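Local coordinates for Rbsd/fucu transport protein family protein (Streptococcus pneumoniae, PDB 4A34) that probably catalyses, as a fucose mutarotase of the RbsD/FucU family, the interconversion of the alpha and beta anomers of L-fucose, at residues S78-P83 / S128-I133; P62-V67 / I134-V139; A39-R44 / A118-A123; S69-M74 / K101-L106. One frame throughout, in Å; residues are numbered along the deposited sequence.

Contact 1. Residues S78-P83 / S128-I133. With FUL (beta-L-fucopyranose), chain B.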
loop_
_atom_site.group_PDB
_atom_site.type_symbol
_atom_site.label_atom_id
_atom_site.label_comp_id
_atom_site.label_asym_id
_atom_site.label_seq_id
_atom_site.Cartn_x
_atom_site.Cartn_y
_atom_site.Cartn_z
ATOM N N SER I 78 21.313 -39.226 -6.527
ATOM C CA SER I 78 22.424 -39.875 -7.237
ATOM C C SER I 78 22.287 -39.710 -8.767
ATOM O O SER I 78 21.179 -39.780 -9.302
ATOM C CB SER I 78 22.559 -41.353 -6.826
ATOM O OG SER I 78 21.299 -42.010 -6.780
ATOM N N GLY I 79 23.396 -39.474 -9.477
ATOM C CA GLY I 79 24.737 -39.422 -8.901
ATOM C C GLY I 79 25.343 -38.036 -8.748
ATOM O O GLY I 79 26.321 -37.698 -9.423
ATOM N N ASP I 80 24.758 -37.229 -7.866
ATOM C CA ASP I 80 25.423 -36.027 -7.386
ATOM C C ASP I 80 26.327 -36.433 -6.242
ATOM O O ASP I 80 26.122 -37.473 -5.616
ATOM C CB ASP I 80 24.421 -34.990 -6.887
ATOM C CG ASP I 80 23.499 -34.493 -7.976
ATOM O OD1 ASP I 80 23.821 -34.641 -9.175
ATOM O OD2 ASP I 80 22.440 -33.945 -7.624
ATOM N N ASP I 81 27.325 -35.602 -5.976
ATOM C CA ASP I 81 28.291 -35.865 -4.930
ATOM C C ASP I 81 27.808 -35.303 -3.600
ATOM O O ASP I 81 27.066 -34.325 -3.563
ATOM C CB ASP I 81 29.640 -35.249 -5.317
ATOM C CG ASP I 81 30.121 -35.703 -6.700
ATOM O OD1 ASP I 81 30.318 -36.925 -6.903
ATOM O OD2 ASP I 81 30.306 -34.837 -7.585
ATOM N N ILE I 82 28.213 -35.936 -2.507
ATOM C CA ILE I 82 28.059 -35.337 -1.187
ATOM C C ILE I 82 28.911 -34.069 -1.194
ATOM O O ILE I 82 30.092 -34.124 -1.559
ATOM C CB ILE I 82 28.518 -36.294 -0.044
ATOM C CG1 ILE I 82 27.656 -37.562 -0.005
ATOM C CG2 ILE I 82 28.500 -35.592 1.318
ATOM C CD1 ILE I 82 28.228 -38.756 -0.806
ATOM N N PRO I 83 28.317 -32.918 -0.832
ATOM C CA PRO I 83 29.115 -31.694 -0.878
ATOM C C PRO I 83 30.111 -31.629 0.279
ATOM O O PRO I 83 29.821 -32.124 1.376
ATOM C CB PRO I 83 28.066 -30.580 -0.783
ATOM C CG PRO I 83 26.910 -31.199 -0.074
ATOM C CD PRO I 83 26.936 -32.674 -0.370
ATOM N N SER I 128 28.264 -23.326 -3.724
ATOM C CA SER I 128 28.338 -24.764 -3.453
ATOM C C SER I 128 26.959 -25.426 -3.495
ATOM O O SER I 128 25.982 -24.844 -3.022
ATOM C CB SER I 128 29.003 -25.021 -2.103
ATOM O OG SER I 128 28.691 -26.318 -1.640
ATOM N N LEU I 129 26.889 -26.637 -4.048
ATOM C CA LEU I 129 25.608 -27.333 -4.227
ATOM C C LEU I 129 25.101 -27.989 -2.947
ATOM O O LEU I 129 25.888 -28.382 -2.087
ATOM C CB LEU I 129 25.690 -28.387 -5.337
ATOM C CG LEU I 129 26.019 -28.012 -6.784
ATOM C CD1 LEU I 129 25.383 -26.685 -7.190
ATOM C CD2 LEU I 129 27.535 -27.993 -7.015
ATOM N N TYR I 130 23.776 -28.105 -2.843
ATOM C CA TYR I 130 23.110 -28.778 -1.729
ATOM C C TYR I 130 23.602 -28.223 -0.393
ATOM O O TYR I 130 23.952 -28.973 0.526
ATOM C CB TYR I 130 23.305 -30.297 -1.831
ATOM C CG TYR I 130 22.650 -30.922 -3.048
ATOM C CD1 TYR I 130 21.305 -31.298 -3.021
ATOM C CD2 TYR I 130 23.371 -31.140 -4.228
ATOM C CE1 TYR I 130 20.693 -31.868 -4.125
ATOM C CE2 TYR I 130 22.764 -31.714 -5.348
ATOM C CZ TYR I 130 21.418 -32.080 -5.281
ATOM O OH TYR I 130 20.787 -32.657 -6.369
ATOM N N ALA I 131 23.609 -26.891 -0.306
ATOM C CA ALA I 131 24.296 -26.159 0.765
ATOM C C ALA I 131 23.311 -25.454 1.678
ATOM O O ALA I 131 23.698 -24.673 2.553
ATOM C CB ALA I 131 25.279 -25.150 0.165
ATOM N N ASN I 132 22.036 -25.744 1.458
ATOM C CA ASN I 132 20.948 -25.105 2.155
ATOM C C ASN I 132 20.813 -25.667 3.563
ATOM O O ASN I 132 21.030 -26.851 3.771
ATOM C CB ASN I 132 19.667 -25.337 1.360
ATOM C CG ASN I 132 19.777 -24.847 -0.071
ATOM O OD1 ASN I 132 19.699 -23.649 -0.326
ATOM N ND2 ASN I 132 19.951 -25.770 -1.013
ATOM N N ILE I 133 20.465 -24.822 4.528
ATOM C CA ILE I 133 20.291 -25.273 5.909
ATOM C C ILE I 133 18.975 -24.730 6.432
ATOM O O ILE I 133 18.565 -23.652 6.027
ATOM C CB ILE I 133 21.433 -24.768 6.847
ATOM C CG1 ILE I 133 22.817 -24.983 6.232
ATOM C CG2 ILE I 133 21.370 -25.449 8.207
ATOM C CD1 ILE I 133 23.952 -24.453 7.092
HETATM C C1 FUL B . 18.506 -26.942 -5.569
HETATM C C2 FUL B . 19.662 -26.092 -5.027
HETATM O O2 FUL B . 19.306 -25.389 -3.858
HETATM C C3 FUL B . 20.812 -27.040 -4.697
HETATM O O3 FUL B . 21.942 -26.334 -4.259
HETATM C C4 FUL B . 21.177 -27.864 -5.918
HETATM O O4 FUL B . 21.600 -26.986 -6.927
HETATM C C5 FUL B . 19.938 -28.610 -6.395
HETATM C C6 FUL B . 20.262 -29.534 -7.562
HETATM O O5 FUL B . 18.944 -27.644 -6.723
HETATM O O1 FUL B . 17.382 -26.163 -5.891
#
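Asp80 and Tyr130 meet where the carboxylate reaches the phenol hydroxyl, their side chains crossing at about a right angle and their planar groups turned 47° apart. OD2 lies at the edge of the ring, near its plane, and accepts the hydrogen bond from Tyr130 OH. The modelled OD2–OH separation of 2.4 Å is so short that its exact length is doubtful. The same OD2 is also hydrogen-bonded to Tyr66 OH of a second subunit, so one oxygen gathers two phenols. While the carboxylate meets the hydroxyl at the ring's edge, beta-L-fucopyranose covers one face. Sugar C4 sits over the ring centre, 4.1 Å above the plane, and the sugar methyl C6 lies 3.4 Å from Tyr130 OH. This is the carbohydrate-on-aromatic packing common in sugar pockets. Tyr130 CG stands anti to the carbonyl carbon (chi1 -65°), beside the backbone N that donates to sugar O3 at 2.9 Å; the side-chain ND2 of Asn132 donates to sugar O2 at the same length. Back along the tyrosine, the Pro83 ring rests against the root of the side chain, CG 4.1 Å from Tyr130 CB, and its CB is 3.4 Å from Leu129 O. His22 of the second subunit, Asp30 and Tyr112 complete the polar grip on the sugar. The contact joins two loops at one end of the sheet: 78–83 leads from strand 71–74 into helix 85–93, whose Trp86 and Tyr89 bond the carbonyls of Tyr130 and Ala131, and 128–133 follows strand 120–124 and ends on Ile133, where strand 133–136 begins.

Contact 2. Residues P62-V67 / I134-V139. With FUL (beta-L-fucopyranose), chain C.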
loop_
_atom_site.group_PDB
_atom_site.type_symbol
_atom_site.label_atom_id
_atom_site.label_comp_id
_atom_site.label_asym_id
_atom_site.label_seq_id
_atom_site.Cartn_x
_atom_site.Cartn_y
_atom_site.Cartn_z
ATOM N N PRO I 62 20.027 -19.477 19.723
ATOM C CA PRO I 62 20.068 -20.849 20.215
ATOM C C PRO I 62 19.186 -21.759 19.386
ATOM O O PRO I 62 18.192 -21.305 18.811
ATOM C CB PRO I 62 19.484 -20.736 21.623
ATOM C CG PRO I 62 19.589 -19.302 21.974
ATOM C CD PRO I 62 19.374 -18.585 20.689
ATOM N N LEU I 63 19.539 -23.036 19.326
ATOM C CA LEU I 63 18.753 -23.978 18.554
ATOM C C LEU I 63 17.741 -24.676 19.444
ATOM O O LEU I 63 17.961 -24.852 20.643
ATOM C CB LEU I 63 19.649 -24.978 17.822
ATOM C CG LEU I 63 20.468 -24.412 16.648
ATOM C CD1 LEU I 63 21.503 -25.403 16.192
ATOM C CD2 LEU I 63 19.590 -23.975 15.460
ATOM N N ASP I 64 16.621 -25.049 18.840
ATOM C CA ASP I 64 15.507 -25.655 19.550
ATOM C C ASP I 64 15.838 -27.045 20.101
ATOM O O ASP I 64 16.056 -28.000 19.347
ATOM C CB ASP I 64 14.290 -25.726 18.624
ATOM C CG ASP I 64 12.986 -25.873 19.378
ATOM O OD1 ASP I 64 13.003 -25.995 20.623
ATOM O OD2 ASP I 64 11.930 -25.864 18.714
ATOM N N SER I 65 15.852 -27.140 21.426
ATOM C CA SER I 65 16.128 -28.390 22.127
ATOM C C SER I 65 14.872 -29.249 22.284
ATOM O O SER I 65 14.956 -30.420 22.642
ATOM C CB SER I 65 16.690 -28.078 23.509
ATOM O OG SER I 65 15.656 -27.596 24.354
ATOM N N TYR I 66 13.713 -28.660 22.010
ATOM C CA TYR I 66 12.419 -29.291 22.287
ATOM C C TYR I 66 11.959 -30.262 21.196
ATOM O O TYR I 66 10.856 -30.816 21.260
ATOM C CB TYR I 66 11.357 -28.206 22.563
ATOM C CG TYR I 66 11.468 -27.593 23.947
ATOM C CD1 TYR I 66 12.491 -26.691 24.262
ATOM C CD2 TYR I 66 10.556 -27.921 24.942
ATOM C CE1 TYR I 66 12.599 -26.141 25.534
ATOM C CE2 TYR I 66 10.658 -27.368 26.220
ATOM C CZ TYR I 66 11.676 -26.487 26.502
ATOM O OH TYR I 66 11.759 -25.958 27.761
ATOM N N VAL I 67 12.819 -30.466 20.201
ATOM C CA VAL I 67 12.552 -31.391 19.094
ATOM C C VAL I 67 13.823 -32.167 18.804
ATOM O O VAL I 67 14.908 -31.767 19.231
ATOM C CB VAL I 67 12.091 -30.661 17.779
ATOM C CG1 VAL I 67 10.766 -29.937 17.984
ATOM C CG2 VAL I 67 13.166 -29.697 17.271
ATOM N N ILE I 134 18.307 -25.471 7.312
ATOM C CA ILE I 134 17.181 -24.913 8.072
ATOM C C ILE I 134 17.497 -24.986 9.549
ATOM O O ILE I 134 17.852 -26.048 10.061
ATOM C CB ILE I 134 15.833 -25.620 7.821
ATOM C CG1 ILE I 134 15.532 -25.713 6.325
ATOM C CG2 ILE I 134 14.713 -24.879 8.550
ATOM C CD1 ILE I 134 14.323 -26.525 6.001
ATOM N N LEU I 135 17.386 -23.838 10.211
ATOM C CA LEU I 135 17.678 -23.707 11.628
ATOM C C LEU I 135 16.395 -23.358 12.345
ATOM O O LEU I 135 15.616 -22.529 11.856
ATOM C CB LEU I 135 18.709 -22.604 11.842
ATOM C CG LEU I 135 20.044 -22.701 11.097
ATOM C CD1 LEU I 135 20.820 -21.408 11.279
ATOM C CD2 LEU I 135 20.857 -23.892 11.609
ATOM N N LYS I 136 16.169 -23.994 13.493
ATOM C CA LYS I 136 14.962 -23.772 14.293
ATOM C C LYS I 136 15.293 -23.116 15.644
ATOM O O LYS I 136 15.974 -23.705 16.476
ATOM C CB LYS I 136 14.192 -25.087 14.489
ATOM C CG LYS I 136 12.847 -24.925 15.206
ATOM C CD LYS I 136 12.316 -26.253 15.741
ATOM C CE LYS I 136 11.313 -26.892 14.814
ATOM N NZ LYS I 136 10.025 -26.169 14.792
ATOM N N LYS I 137 14.782 -21.903 15.845
ATOM C CA LYS I 137 15.092 -21.070 17.010
ATOM C C LYS I 137 14.675 -21.677 18.359
ATOM O O LYS I 137 13.528 -22.102 18.536
ATOM C CB LYS I 137 14.483 -19.670 16.830
ATOM C CG LYS I 137 14.661 -18.756 18.038
ATOM C CD LYS I 137 14.464 -17.294 17.686
ATOM C CE LYS I 137 14.998 -16.387 18.772
ATOM N NZ LYS I 137 14.965 -14.968 18.329
ATOM N N GLY I 138 15.620 -21.698 19.298
ATOM C CA GLY I 138 15.394 -22.233 20.639
ATOM C C GLY I 138 15.136 -21.157 21.675
ATOM O O GLY I 138 15.203 -19.962 21.373
ATOM N N VAL I 139 14.843 -21.588 22.898
ATOM C CA VAL I 139 14.558 -20.696 24.021
ATOM C C VAL I 139 15.795 -19.898 24.434
ATOM O O VAL I 139 16.913 -20.409 24.407
ATOM C CB VAL I 139 14.020 -21.495 25.235
ATOM C CG1 VAL I 139 13.579 -20.570 26.347
ATOM C CG2 VAL I 139 12.854 -22.387 24.819
HETATM C C1 FUL C . 7.277 -21.005 24.224
HETATM C C2 FUL C . 7.741 -19.849 25.116
HETATM O O2 FUL C . 6.827 -18.794 25.011
HETATM C C3 FUL C . 7.780 -20.356 26.559
HETATM O O3 FUL C . 8.282 -19.405 27.465
HETATM C C4 FUL C . 8.635 -21.612 26.640
HETATM O O4 FUL C . 9.945 -21.262 26.272
HETATM C C5 FUL C . 8.111 -22.655 25.657
HETATM C C6 FUL C . 8.895 -23.961 25.741
HETATM O O5 FUL C . 8.174 -22.103 24.352
HETATM O O1 FUL C . 7.172 -20.615 22.876
HETATM O O HOH W 1 16.033 -24.587 23.472
#
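CG anti to the backbone N in both Asp64 (chi1 -160°) and Lys136 (chi1 -175°) sets these two CG atoms near each other, and the side chains cross obliquely. Asp64 OD2 is only 3.0 Å from Lys136 CD, a tight contact. Lys136 NZ, 4.4 Å from Asp64 OD2 and beyond a salt bridge with it, forms one with Glu25 and a hydrogen bond to Gly23 O. Val67 CG2 packs on the same methylene, 3.9 Å from Lys136 CD. Two backbone bonds tie the segments round a single bridge between Leu63 and Lys137: Gly138 N to Pro62 O (2.6 Å) and Asp64 N to Lys136 O (2.8 Å). Gly138 CA comes within 3.6 Å of Leu63 C, the backbones lying close together. Further out, Val139 CG2 touches Tyr66 CE1. The sugar methyl C6 sits over one face of the Tyr66 ring, 3.8 Å above it. Asp64 OD1 accepts from Tyr66 N in an Asx turn and also bonds His22 NE2. Since His22 ND1 binds the fucose, Asp64 is a second-shell residue that probably fixes the orientation of the imidazole, and its Asx turn may help place the Tyr66 ring beside the sugar.

Contact 3. Residues A39-R44 / A118-A123. With K (potassium ion), chain D.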
loop_
_atom_site.group_PDB
_atom_site.type_symbol
_atom_site.label_atom_id
_atom_site.label_comp_id
_atom_site.label_asym_id
_atom_site.label_seq_id
_atom_site.Cartn_x
_atom_site.Cartn_y
_atom_site.Cartn_z
ATOM N N ALA I 39 9.677 -18.186 -0.345
ATOM C CA ALA I 39 9.784 -17.394 0.878
ATOM C C ALA I 39 8.479 -16.778 1.395
ATOM O O ALA I 39 7.776 -16.074 0.660
ATOM C CB ALA I 39 10.856 -16.323 0.707
ATOM N N ASN I 40 8.164 -17.049 2.662
ATOM C CA ASN I 40 7.134 -16.284 3.370
ATOM C C ASN I 40 7.653 -14.855 3.522
ATOM O O ASN I 40 6.963 -13.894 3.191
ATOM C CB ASN I 40 6.793 -16.905 4.742
ATOM C CG ASN I 40 5.968 -15.968 5.641
ATOM O OD1 ASN I 40 4.866 -15.556 5.275
ATOM N ND2 ASN I 40 6.505 -15.629 6.818
ATOM N N LYS I 41 8.888 -14.740 3.997
ATOM C CA LYS I 41 9.556 -13.462 4.172
ATOM C C LYS I 41 10.965 -13.593 3.596
ATOM O O LYS I 41 11.707 -14.460 4.013
ATOM C CB LYS I 41 9.584 -13.111 5.661
ATOM C CG LYS I 41 10.216 -11.779 6.021
ATOM C CD LYS I 41 10.000 -11.452 7.509
ATOM C CE LYS I 41 10.616 -10.101 7.876
ATOM N NZ LYS I 41 9.886 -8.958 7.216
ATOM N N LEU I 42 11.310 -12.750 2.624
ATOM C CA LEU I 42 12.593 -12.823 1.922
ATOM C C LEU I 42 13.641 -11.807 2.403
ATOM O O LEU I 42 13.383 -10.595 2.454
ATOM C CB LEU I 42 12.387 -12.661 0.412
ATOM C CG LEU I 42 13.635 -12.725 -0.475
ATOM C CD1 LEU I 42 14.262 -14.110 -0.437
ATOM C CD2 LEU I 42 13.316 -12.353 -1.903
ATOM N N ILE I 43 14.823 -12.316 2.737
ATOM C CA ILE I 43 15.987 -11.490 3.005
ATOM C C ILE I 43 17.047 -11.857 1.978
ATOM O O ILE I 43 17.374 -13.033 1.826
ATOM C CB ILE I 43 16.525 -11.735 4.412
ATOM C CG1 ILE I 43 15.457 -11.369 5.444
ATOM C CG2 ILE I 43 17.804 -10.920 4.658
ATOM C CD1 ILE I 43 15.434 -12.294 6.623
ATOM N N ARG I 44 17.567 -10.868 1.255
ATOM C CA ARG I 44 18.600 -11.144 0.268
ATOM C C ARG I 44 19.982 -10.790 0.806
ATOM O O ARG I 44 20.261 -9.638 1.124
ATOM C CB ARG I 44 18.342 -10.409 -1.061
ATOM C CG ARG I 44 17.087 -10.823 -1.817
ATOM C CD ARG I 44 17.256 -10.602 -3.319
ATOM N NE ARG I 44 18.066 -11.668 -3.910
ATOM C CZ ARG I 44 17.576 -12.769 -4.473
ATOM N NH1 ARG I 44 16.263 -12.952 -4.560
ATOM N NH2 ARG I 44 18.399 -13.684 -4.959
ATOM N N ALA I 118 8.723 -21.829 6.764
ATOM C CA ALA I 118 9.725 -21.173 7.592
ATOM C C ALA I 118 9.397 -19.695 7.692
ATOM O O ALA I 118 8.723 -19.142 6.812
ATOM C CB ALA I 118 11.114 -21.381 7.031
ATOM N N TYR I 119 9.869 -19.063 8.766
ATOM C CA TYR I 119 9.603 -17.653 8.987
ATOM C C TYR I 119 10.282 -16.806 7.928
ATOM O O TYR I 119 9.710 -15.833 7.456
ATOM C CB TYR I 119 10.032 -17.211 10.384
ATOM C CG TYR I 119 9.635 -15.795 10.716
ATOM C CD1 TYR I 119 8.295 -15.437 10.859
ATOM C CD2 TYR I 119 10.593 -14.805 10.879
ATOM C CE1 TYR I 119 7.925 -14.129 11.174
ATOM C CE2 TYR I 119 10.233 -13.501 11.197
ATOM C CZ TYR I 119 8.899 -13.170 11.339
ATOM O OH TYR I 119 8.548 -11.869 11.647
ATOM N N ALA I 120 11.496 -17.183 7.550
ATOM C CA ALA I 120 12.219 -16.451 6.526
ATOM C C ALA I 120 13.244 -17.310 5.802
ATOM O O ALA I 120 13.823 -18.261 6.366
ATOM C CB ALA I 120 12.891 -15.226 7.118
ATOM N N ILE I 121 13.455 -16.961 4.540
ATOM C CA ILE I 121 14.556 -17.506 3.782
ATOM C C ILE I 121 15.507 -16.361 3.478
ATOM O O ILE I 121 15.081 -15.282 3.037
ATOM C CB ILE I 121 14.077 -18.169 2.472
ATOM C CG1 ILE I 121 13.045 -19.274 2.772
ATOM C CG2 ILE I 121 15.282 -18.669 1.660
ATOM C CD1 ILE I 121 12.553 -20.043 1.561
ATOM N N VAL I 122 16.788 -16.588 3.747
ATOM C CA VAL I 122 17.838 -15.686 3.280
ATOM C C VAL I 122 18.569 -16.282 2.071
ATOM O O VAL I 122 19.128 -17.370 2.147
ATOM C CB VAL I 122 18.825 -15.263 4.419
ATOM C CG1 VAL I 122 19.062 -16.381 5.383
ATOM C CG2 VAL I 122 20.134 -14.749 3.857
ATOM N N ALA I 123 18.515 -15.568 0.954
ATOM C CA ALA I 123 19.264 -15.929 -0.240
ATOM C C ALA I 123 20.722 -15.490 -0.083
ATOM O O ALA I 123 21.010 -14.312 0.106
ATOM C CB ALA I 123 18.639 -15.292 -1.470
HETATM K K K D . 20.667 -7.303 0.174
HETATM O O HOH W 2 9.536 -18.678 4.370
HETATM O O HOH W 3 17.992 -6.130 0.500
HETATM O O HOH W 4 22.196 -6.586 2.589
HETATM O O HOH W 5 21.599 -8.661 -2.248
#
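Leu42, Ile43 and Arg44 pair in parallel with Ile121, Val122 and Ala123, joining strand 42–45, outermost on this side of the chain's mixed sheet, to strand 120–124. The two short strand axes run 20° apart. Ile43 uses both backbone polar atoms: its N donates to Ile121 O at 3.0 Å in a nearly straight bond (177°), and its O accepts from Ala123 N. One step earlier Ile121 N donates to Lys41 O. Side chains divide between the faces. On that of Ile43 and Val122, whose CB atoms are 4.2 Å apart, Ile43 CD1 also reaches Ala120 CB at 3.9 Å, with Thr16 of helix 11–19 against Ile43 and Ala120. On the other, Ala39 packs on Ile121, and the Arg44 guanidinium lays one face over Ala123 CB, offset toward its rim, with NH2 3.8 Å from that methyl. Arg44 NE forms a salt bridge with Asp46. At the N-terminal end of the pairing, Asn40 has CG anti to its backbone N (chi1 167°) and ND2 donating to Tyr119 O (3.3 Å), while a water links Asn40 N to Ala118 O. The Tyr119 hydroxyl turns to Glu19. At the far end Arg44 O binds a potassium ion at 2.5 Å, together with three waters and Arg44 O of a fifth subunit. Staggered bonding of one residue to the two flanking its partner is typical of parallel sheet, here ending in a metal site shared between two subunits.

Contact 4. Residues S69-M74 / K101-L106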
loop_
_atom_site.group_PDB
_atom_site.type_symbol
_atom_site.label_atom_id
_atom_site.label_comp_id
_atom_site.label_asym_id
_atom_site.label_seq_id
_atom_site.Cartn_x
_atom_site.Cartn_y
_atom_site.Cartn_z
ATOM N N SER I 69 15.185 -32.893 15.632
ATOM C CA SER I 69 15.962 -32.221 14.601
ATOM C C SER I 69 15.739 -30.708 14.594
ATOM O O SER I 69 14.645 -30.228 14.272
ATOM C CB SER I 69 15.658 -32.811 13.225
ATOM O OG SER I 69 16.558 -32.295 12.258
ATOM N N SER I 70 16.787 -29.967 14.948
ATOM C CA SER I 70 16.747 -28.515 14.891
ATOM C C SER I 70 17.452 -28.002 13.635
ATOM O O SER I 70 17.365 -26.816 13.311
ATOM C CB SER I 70 17.372 -27.911 16.149
ATOM O OG SER I 70 18.785 -27.942 16.070
ATOM N N ILE I 71 18.146 -28.904 12.938
ATOM C CA ILE I 71 18.899 -28.571 11.718
ATOM C C ILE I 71 18.598 -29.580 10.602
ATOM O O ILE I 71 18.560 -30.788 10.841
ATOM C CB ILE I 71 20.427 -28.504 12.004
ATOM C CG1 ILE I 71 20.749 -27.362 12.972
ATOM C CG2 ILE I 71 21.232 -28.338 10.729
ATOM C CD1 ILE I 71 21.992 -27.584 13.780
ATOM N N GLN I 72 18.363 -29.080 9.392
ATOM C CA GLN I 72 18.114 -29.947 8.243
ATOM C C GLN I 72 18.979 -29.557 7.062
ATOM O O GLN I 72 19.135 -28.374 6.763
ATOM C CB GLN I 72 16.645 -29.913 7.809
ATOM C CG GLN I 72 15.661 -30.563 8.758
ATOM C CD GLN I 72 15.210 -29.615 9.841
ATOM O OE1 GLN I 72 14.632 -28.555 9.565
ATOM N NE2 GLN I 72 15.483 -29.980 11.087
ATOM N N PHE I 73 19.544 -30.551 6.388
ATOM C CA PHE I 73 20.217 -30.306 5.124
ATOM C C PHE I 73 19.354 -30.864 4.002
ATOM O O PHE I 73 18.347 -31.517 4.267
ATOM C CB PHE I 73 21.628 -30.907 5.092
ATOM C CG PHE I 73 22.559 -30.375 6.155
ATOM C CD1 PHE I 73 22.341 -29.144 6.765
ATOM C CD2 PHE I 73 23.686 -31.101 6.518
ATOM C CE1 PHE I 73 23.218 -28.662 7.742
ATOM C CE2 PHE I 73 24.565 -30.625 7.491
ATOM C CZ PHE I 73 24.326 -29.407 8.107
ATOM N N MET I 74 19.721 -30.575 2.760
ATOM C CA MET I 74 19.000 -31.107 1.615
ATOM C C MET I 74 19.800 -32.257 1.035
ATOM O O MET I 74 20.911 -32.052 0.547
ATOM C CB MET I 74 18.784 -30.025 0.553
ATOM C CG MET I 74 18.165 -30.541 -0.749
ATOM S SD MET I 74 18.068 -29.304 -2.061
ATOM C CE MET I 74 16.686 -28.312 -1.494
ATOM N N LYS I 101 23.752 -35.004 16.278
ATOM C CA LYS I 101 22.599 -35.903 16.212
ATOM C C LYS I 101 21.303 -35.185 15.803
ATOM O O LYS I 101 20.354 -35.828 15.340
ATOM C CB LYS I 101 22.407 -36.629 17.554
ATOM N N THR I 102 21.272 -33.863 15.972
ATOM C CA THR I 102 20.095 -33.063 15.623
ATOM C C THR I 102 19.960 -32.806 14.120
ATOM O O THR I 102 18.883 -32.425 13.655
ATOM C CB THR I 102 20.056 -31.713 16.399
ATOM O OG1 THR I 102 18.710 -31.233 16.464
ATOM C CG2 THR I 102 20.925 -30.671 15.729
ATOM N N ILE I 103 21.044 -32.999 13.367
ATOM C CA ILE I 103 21.009 -32.833 11.911
ATOM C C ILE I 103 20.251 -33.984 11.257
ATOM O O ILE I 103 20.557 -35.154 11.510
ATOM C CB ILE I 103 22.424 -32.739 11.285
ATOM C CG1 ILE I 103 23.157 -31.494 11.791
ATOM C CG2 ILE I 103 22.342 -32.723 9.744
ATOM C CD1 ILE I 103 24.616 -31.427 11.399
ATOM N N THR I 104 19.253 -33.649 10.441
ATOM C CA THR I 104 18.572 -34.636 9.603
ATOM C C THR I 104 18.598 -34.152 8.155
ATOM O O THR I 104 19.078 -33.055 7.875
ATOM C CB THR I 104 17.125 -34.957 10.082
ATOM O OG1 THR I 104 16.302 -33.792 9.989
ATOM C CG2 THR I 104 17.113 -35.475 11.531
ATOM N N TYR I 105 18.113 -34.980 7.235
ATOM C CA TYR I 105 18.269 -34.714 5.807
ATOM C C TYR I 105 16.951 -34.906 5.073
ATOM O O TYR I 105 16.256 -35.903 5.273
ATOM C CB TYR I 105 19.365 -35.611 5.212
ATOM C CG TYR I 105 20.702 -35.480 5.920
ATOM C CD1 TYR I 105 20.965 -36.189 7.094
ATOM C CD2 TYR I 105 21.698 -34.637 5.425
ATOM C CE1 TYR I 105 22.186 -36.066 7.760
ATOM C CE2 TYR I 105 22.932 -34.510 6.076
ATOM C CZ TYR I 105 23.170 -35.227 7.247
ATOM O OH TYR I 105 24.381 -35.103 7.911
ATOM N N LEU I 106 16.601 -33.946 4.229
ATOM C CA LEU I 106 15.313 -33.977 3.560
ATOM C C LEU I 106 15.471 -34.140 2.059
ATOM O O LEU I 106 16.422 -33.625 1.466
ATOM C CB LEU I 106 14.510 -32.704 3.864
ATOM C CG LEU I 106 14.289 -32.221 5.304
ATOM C CD1 LEU I 106 13.406 -30.986 5.316
ATOM C CD2 LEU I 106 13.670 -33.286 6.163
#
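Phe73 and Ile103 form the dense side of this strand pair: the isoleucine CG2 lies over one face of the phenylalanine ring, 4.0 Å from its centroid and 21° off the normal, in a CH-pi contact offset toward the rim. Tyr105 lies beside Phe73, pointing the same way, with CE2 3.5 Å from Phe73 CD2 and the ring planes 77° apart. Ile71 CG2 touches Ile103 CG1 on the same face. Helix 85–93 covers this layer, bringing Trp86 against both aromatic rings and Ile93 against Ile71, Phe73 and Ile103. Strand 71–74, that helix and strand 103–106 make a beta-alpha-beta crossover, and the two strands are accordingly parallel, bonded from Thr104 N to Ile71 O, Phe73 N to Thr104 O and Leu106 N to Phe73 O. On the other face Gln72 and Met74 are buried against helix 108–116, through Arg114 and through Phe111 and Tyr112 respectively; the looser part is the partly exposed edge of Thr104 and Leu106. Gln72 and Thr104 lie side by side, and Gln72 CG stands 4.1 Å from Leu106 CG. Ser69, also partly exposed, has OG anti to its backbone N (chi1 -171°), where it donates to Thr102 O at 2.7 Å and accepts from Gln72 NE2 at 2.8 Å. Thr104 OG1 is close to the same serine oxygen. Next to them Ser70 N donates to Thr102 OG1 at 2.8 Å, and that threonine hydroxyl is also bonded to Asp68 O.

How the contacts relate
Contacts 1 and 2 lie on opposite sides of the chain's centre, their centres 24 Å apart, and each supplies part of a different fucose pocket at a subunit boundary. The sugar at contact 2 is also held by Asp30, Tyr112, Tyr130 and Asn132 of a third subunit, so the two contacts furnish complementary portions of equivalent sites. Contact 4 adjoins both: Ile134 N is 3.1 Å from Gln72 O, a probable hydrogen bond between neighbouring strands, and Tyr130 CD1 packs 3.7 Å from Met74 O. The side chain of Met74 comes within about 4 Å of the sugar bound at contact 1. Contact 3 shares the sheet, its centre about 19 Å from that of contact 4, at the opposite border and beside the potassium ion.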